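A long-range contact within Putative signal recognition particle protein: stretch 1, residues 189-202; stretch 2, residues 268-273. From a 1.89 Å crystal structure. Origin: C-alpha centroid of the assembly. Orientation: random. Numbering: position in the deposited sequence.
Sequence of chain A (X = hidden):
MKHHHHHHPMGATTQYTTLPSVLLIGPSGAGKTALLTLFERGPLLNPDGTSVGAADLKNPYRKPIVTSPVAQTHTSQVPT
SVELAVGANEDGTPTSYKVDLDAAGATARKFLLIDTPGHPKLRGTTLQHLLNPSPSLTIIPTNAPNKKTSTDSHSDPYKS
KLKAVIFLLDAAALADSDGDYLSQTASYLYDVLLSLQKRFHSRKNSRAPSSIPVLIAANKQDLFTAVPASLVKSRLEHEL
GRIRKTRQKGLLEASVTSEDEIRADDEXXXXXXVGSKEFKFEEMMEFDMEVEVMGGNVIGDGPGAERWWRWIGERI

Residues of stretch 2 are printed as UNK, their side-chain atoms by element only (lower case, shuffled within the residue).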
# COMPACT_ATOMS: atom_id res chain seq x y z
N LEU A 189 0.25 -1.90 -7.83
CA LEU A 189 0.84 -0.75 -7.14
C LEU A 189 0.70 0.52 -7.98
O LEU A 189 0.41 1.61 -7.45
CB LEU A 189 2.32 -1.04 -6.82
CG LEU A 189 3.09 0.10 -6.13
CD1 LEU A 189 2.43 0.47 -4.80
CD2 LEU A 189 4.52 -0.35 -5.93
N TYR A 190 0.91 0.40 -9.29
CA TYR A 190 0.73 1.54 -10.18
C TYR A 190 -0.66 2.16 -9.99
O TYR A 190 -0.77 3.37 -9.81
CB TYR A 190 0.94 1.14 -11.65
CG TYR A 190 1.06 2.30 -12.63
CD1 TYR A 190 -0.06 2.98 -13.10
CD2 TYR A 190 2.31 2.71 -13.11
CE1 TYR A 190 0.06 4.05 -14.00
CE2 TYR A 190 2.43 3.76 -14.01
CZ TYR A 190 1.30 4.43 -14.45
OH TYR A 190 1.43 5.48 -15.35
N ASP A 191 -1.70 1.33 -10.01
CA ASP A 191 -3.07 1.81 -9.87
C ASP A 191 -3.33 2.43 -8.50
O ASP A 191 -4.07 3.40 -8.39
CB ASP A 191 -4.09 0.68 -10.11
CG ASP A 191 -4.16 0.25 -11.56
OD1 ASP A 191 -3.78 1.05 -12.43
OD2 ASP A 191 -4.59 -0.89 -11.81
N VAL A 192 -2.74 1.84 -7.46
CA VAL A 192 -2.89 2.37 -6.11
C VAL A 192 -2.32 3.79 -6.02
O VAL A 192 -3.01 4.73 -5.60
CB VAL A 192 -2.23 1.45 -5.05
CG1 VAL A 192 -1.98 2.18 -3.76
CG2 VAL A 192 -3.12 0.20 -4.80
N LEU A 193 -1.06 3.94 -6.41
CA LEU A 193 -0.42 5.25 -6.40
C LEU A 193 -1.07 6.26 -7.35
O LEU A 193 -1.20 7.45 -7.02
CB LEU A 193 1.08 5.10 -6.70
CG LEU A 193 1.84 4.23 -5.69
CD1 LEU A 193 3.34 4.20 -6.02
CD2 LEU A 193 1.64 4.77 -4.28
N LEU A 194 -1.47 5.82 -8.55
CA LEU A 194 -2.11 6.75 -9.50
C LEU A 194 -3.45 7.23 -8.94
O LEU A 194 -3.84 8.37 -9.14
CB LEU A 194 -2.32 6.09 -10.87
CG LEU A 194 -2.82 7.05 -11.96
CD1 LEU A 194 -1.76 8.16 -12.22
CD2 LEU A 194 -3.17 6.31 -13.25
N SER A 195 -4.15 6.35 -8.23
CA SER A 195 -5.42 6.73 -7.62
C SER A 195 -5.21 7.83 -6.58
O SER A 195 -5.94 8.81 -6.54
CB SER A 195 -6.11 5.51 -6.99
OG SER A 195 -6.54 4.61 -8.00
N LEU A 196 -4.18 7.68 -5.74
CA LEU A 196 -3.90 8.68 -4.71
C LEU A 196 -3.42 9.97 -5.35
O LEU A 196 -3.66 11.07 -4.84
CB LEU A 196 -2.83 8.15 -3.75
CG LEU A 196 -3.34 7.05 -2.82
CD1 LEU A 196 -2.21 6.40 -2.05
CD2 LEU A 196 -4.43 7.59 -1.87
N GLN A 197 -2.74 9.84 -6.48
CA GLN A 197 -2.27 11.00 -7.23
C GLN A 197 -3.45 11.78 -7.80
O GLN A 197 -3.46 13.02 -7.77
CB GLN A 197 -1.31 10.59 -8.35
CG GLN A 197 -0.79 11.76 -9.20
CD GLN A 197 0.24 11.30 -10.22
OE1 GLN A 197 1.12 10.51 -9.91
NE2 GLN A 197 0.11 11.78 -11.46
N LYS A 198 -4.44 11.07 -8.34
CA LYS A 198 -5.62 11.73 -8.90
C LYS A 198 -6.42 12.40 -7.79
O LYS A 198 -7.00 13.48 -7.99
CB LYS A 198 -6.52 10.73 -9.63
CG LYS A 198 -5.94 10.20 -10.92
CD LYS A 198 -6.88 9.16 -11.52
CE LYS A 198 -6.37 8.70 -12.86
NZ LYS A 198 -7.40 7.98 -13.64
N ARG A 199 -6.45 11.75 -6.63
CA ARG A 199 -7.09 12.32 -5.45
C ARG A 199 -6.46 13.68 -5.09
O ARG A 199 -7.17 14.64 -4.83
CB ARG A 199 -6.98 11.36 -4.27
CG ARG A 199 -7.54 11.89 -2.96
CD ARG A 199 -7.35 10.87 -1.84
NE ARG A 199 -7.77 11.39 -0.53
CZ ARG A 199 -6.92 11.83 0.39
NH1 ARG A 199 -5.62 11.81 0.15
NH2 ARG A 199 -7.37 12.27 1.55
N PHE A 200 -5.13 13.73 -5.06
CA PHE A 200 -4.42 14.98 -4.75
C PHE A 200 -4.80 16.08 -5.73
O PHE A 200 -4.91 17.25 -5.37
CB PHE A 200 -2.90 14.76 -4.77
CG PHE A 200 -2.10 16.03 -4.66
CD1 PHE A 200 -1.80 16.57 -3.42
CD2 PHE A 200 -1.64 16.68 -5.80
CE1 PHE A 200 -1.06 17.74 -3.31
CE2 PHE A 200 -0.90 17.85 -5.69
CZ PHE A 200 -0.60 18.37 -4.45
N HIS A 201 -4.99 15.68 -6.98
CA HIS A 201 -5.27 16.64 -8.04
C HIS A 201 -6.72 17.09 -8.16
O HIS A 201 -7.02 18.05 -8.86
CB HIS A 201 -4.77 16.09 -9.37
CG HIS A 201 -3.29 16.24 -9.55
ND1 HIS A 201 -2.47 15.19 -9.86
CD2 HIS A 201 -2.50 17.33 -9.45
CE1 HIS A 201 -1.22 15.62 -9.96
NE2 HIS A 201 -1.22 16.92 -9.72
N SER A 202 -7.61 16.41 -7.46
CA SER A 202 -9.03 16.74 -7.52
C SER A 202 -9.35 17.91 -6.60
O SER A 202 -9.29 17.78 -5.38
CB SER A 202 -9.87 15.52 -7.13
OG SER A 202 -11.24 15.88 -7.02
N UNK A 268 -5.75 11.66 -15.99
CA UNK A 268 -4.32 11.38 -16.15
C UNK A 268 -4.03 9.88 -16.12
O UNK A 268 -4.68 9.13 -15.40
c UNK A 268 -3.75 11.70 -13.66
c UNK A 268 -3.49 12.12 -15.09
o UNK A 268 -1.83 12.83 -12.82
c UNK A 268 -3.05 12.59 -12.66
o UNK A 268 -3.70 13.07 -11.71
N UNK A 269 -3.05 9.46 -16.92
CA UNK A 269 -2.61 8.08 -16.90
C UNK A 269 -1.16 7.96 -16.45
O UNK A 269 -0.71 6.87 -16.09
N UNK A 270 -0.45 9.08 -16.45
CA UNK A 270 0.98 9.13 -16.12
C UNK A 270 1.24 9.24 -14.61
O UNK A 270 0.87 10.22 -13.97
c UNK A 270 4.38 9.27 -18.42
n UNK A 270 4.97 11.36 -15.59
c UNK A 270 3.59 11.34 -15.54
c UNK A 270 1.64 10.31 -16.87
c UNK A 270 6.79 9.52 -18.22
c UNK A 270 6.67 10.32 -17.12
c UNK A 270 3.09 10.57 -16.56
c UNK A 270 4.22 10.09 -17.29
c UNK A 270 5.66 8.99 -18.87
c UNK A 270 5.38 10.60 -16.66
N UNK A 271 1.85 8.21 -14.04
CA UNK A 271 2.17 8.20 -12.61
C UNK A 271 3.43 9.03 -12.38
O UNK A 271 4.42 8.85 -13.09
c UNK A 271 1.82 6.97 -9.81
c UNK A 271 2.96 6.62 -10.73
c UNK A 271 2.44 6.78 -12.16
c UNK A 271 3.45 5.19 -10.48
N UNK A 272 3.41 9.92 -11.39
CA UNK A 272 4.58 10.71 -11.05
C UNK A 272 4.59 12.11 -11.63
O UNK A 272 3.57 12.60 -12.16
N UNK A 273 5.74 12.76 -11.53
CA UNK A 273 5.92 14.14 -11.98
C UNK A 273 6.03 14.22 -13.49
O UNK A 273 6.72 13.41 -14.12
c UNK A 273 7.15 14.74 -11.34
O HOH W 1 -6.12 6.97 -15.79

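Stretch 1 is helical and the helix begins earlier in the chain. Stretch 2 has no regular helix or strand and lies across the helix.

Position 268 carries five side-chain atoms: three carbons in a row, the third holding two oxygens. That is a carboxylate on a two-carbon arm. One oxygen lies 2.6 Å from Gln-197 NE2, and the other lies 3.1 Å from His-201 ND1. The count and the terminal oxygens identify Glu-268. Gln-197 NE2 donates a hydrogen bond to Glu-268 OE1. The bond from His-201 ND1 to Glu-268 OE2 is weak, with an angle of 135°. The backbone takes part through a water, which donates to Glu-268 O (2.6 Å from the water oxygen) and accepts from Lys-198 NZ (2.7 Å). The direct approach of Lys-198 NZ to Glu-268 O, 3.4 Å, has a poor angle and is not a hydrogen bond.

Position 269 has no side-chain atoms, so it is Gly-269. A CB here would point away from the helix, and there is room for one. The contact is made by the backbone: Tyr-190 OH donates to Gly-269 O at 2.7 Å, and this oxygen sits at the edge of the Tyr-190 ring, near its plane.

Position 270 has ten side-chain atoms: one carbon, then fused five- and six-membered rings with eight carbons and one nitrogen. This is an indole, so the residue is Trp-270. Its CB points away from the helix, and its closest side-chain approach is Trp-270 CB to Tyr-190 OH, 5.1 Å. The indole instead serves its own stretch, with Trp-270 NE1 donating to the backbone O of position 273 at 3.1 Å. Trp-270 O faces the helix and accepts from Gln-197 NE2 at 3.1 Å.

Position 271 has four side-chain carbons, forked at the second. Its CB lies over one face of the Tyr-190 ring, 3.5 Å from Tyr-190 CZ. The fork after a single CH2 marks Leu-271. Leu-271 CD1 reaches Leu-193 CB at 3.7 Å. Leu-271 CD2 makes an off-centre CH-pi contact, 4.2 Å from the centroid of the Tyr-190 ring. Leu-271 N donates to Tyr-190 OH at 3.1 Å.

Position 272 has no side-chain atoms and is Gly-272. With phi 99° and psi -169°, a CB would be jammed against the preceding carbonyl oxygen, which calls for glycine. Gly-272 N donates to Gln-197 OE1 at 2.8 Å, nearly straight at 172°.

Position 273 has one side-chain carbon, so it is Ala-273. It points away and makes no contact with the helix.

The contact buries 527 Å², both sides summed. Leu-271 is its apolar centre, packed against Tyr-190, Leu-193 and Leu-194. Two helix side chains fix the loop backbone. Tyr-190 OH both donates and accepts, and the Gln-197 amide donates through NE2 and accepts through OE1. Glu-268 extends the contact to His-201.

Stretch 2 268-273: EGWLGA
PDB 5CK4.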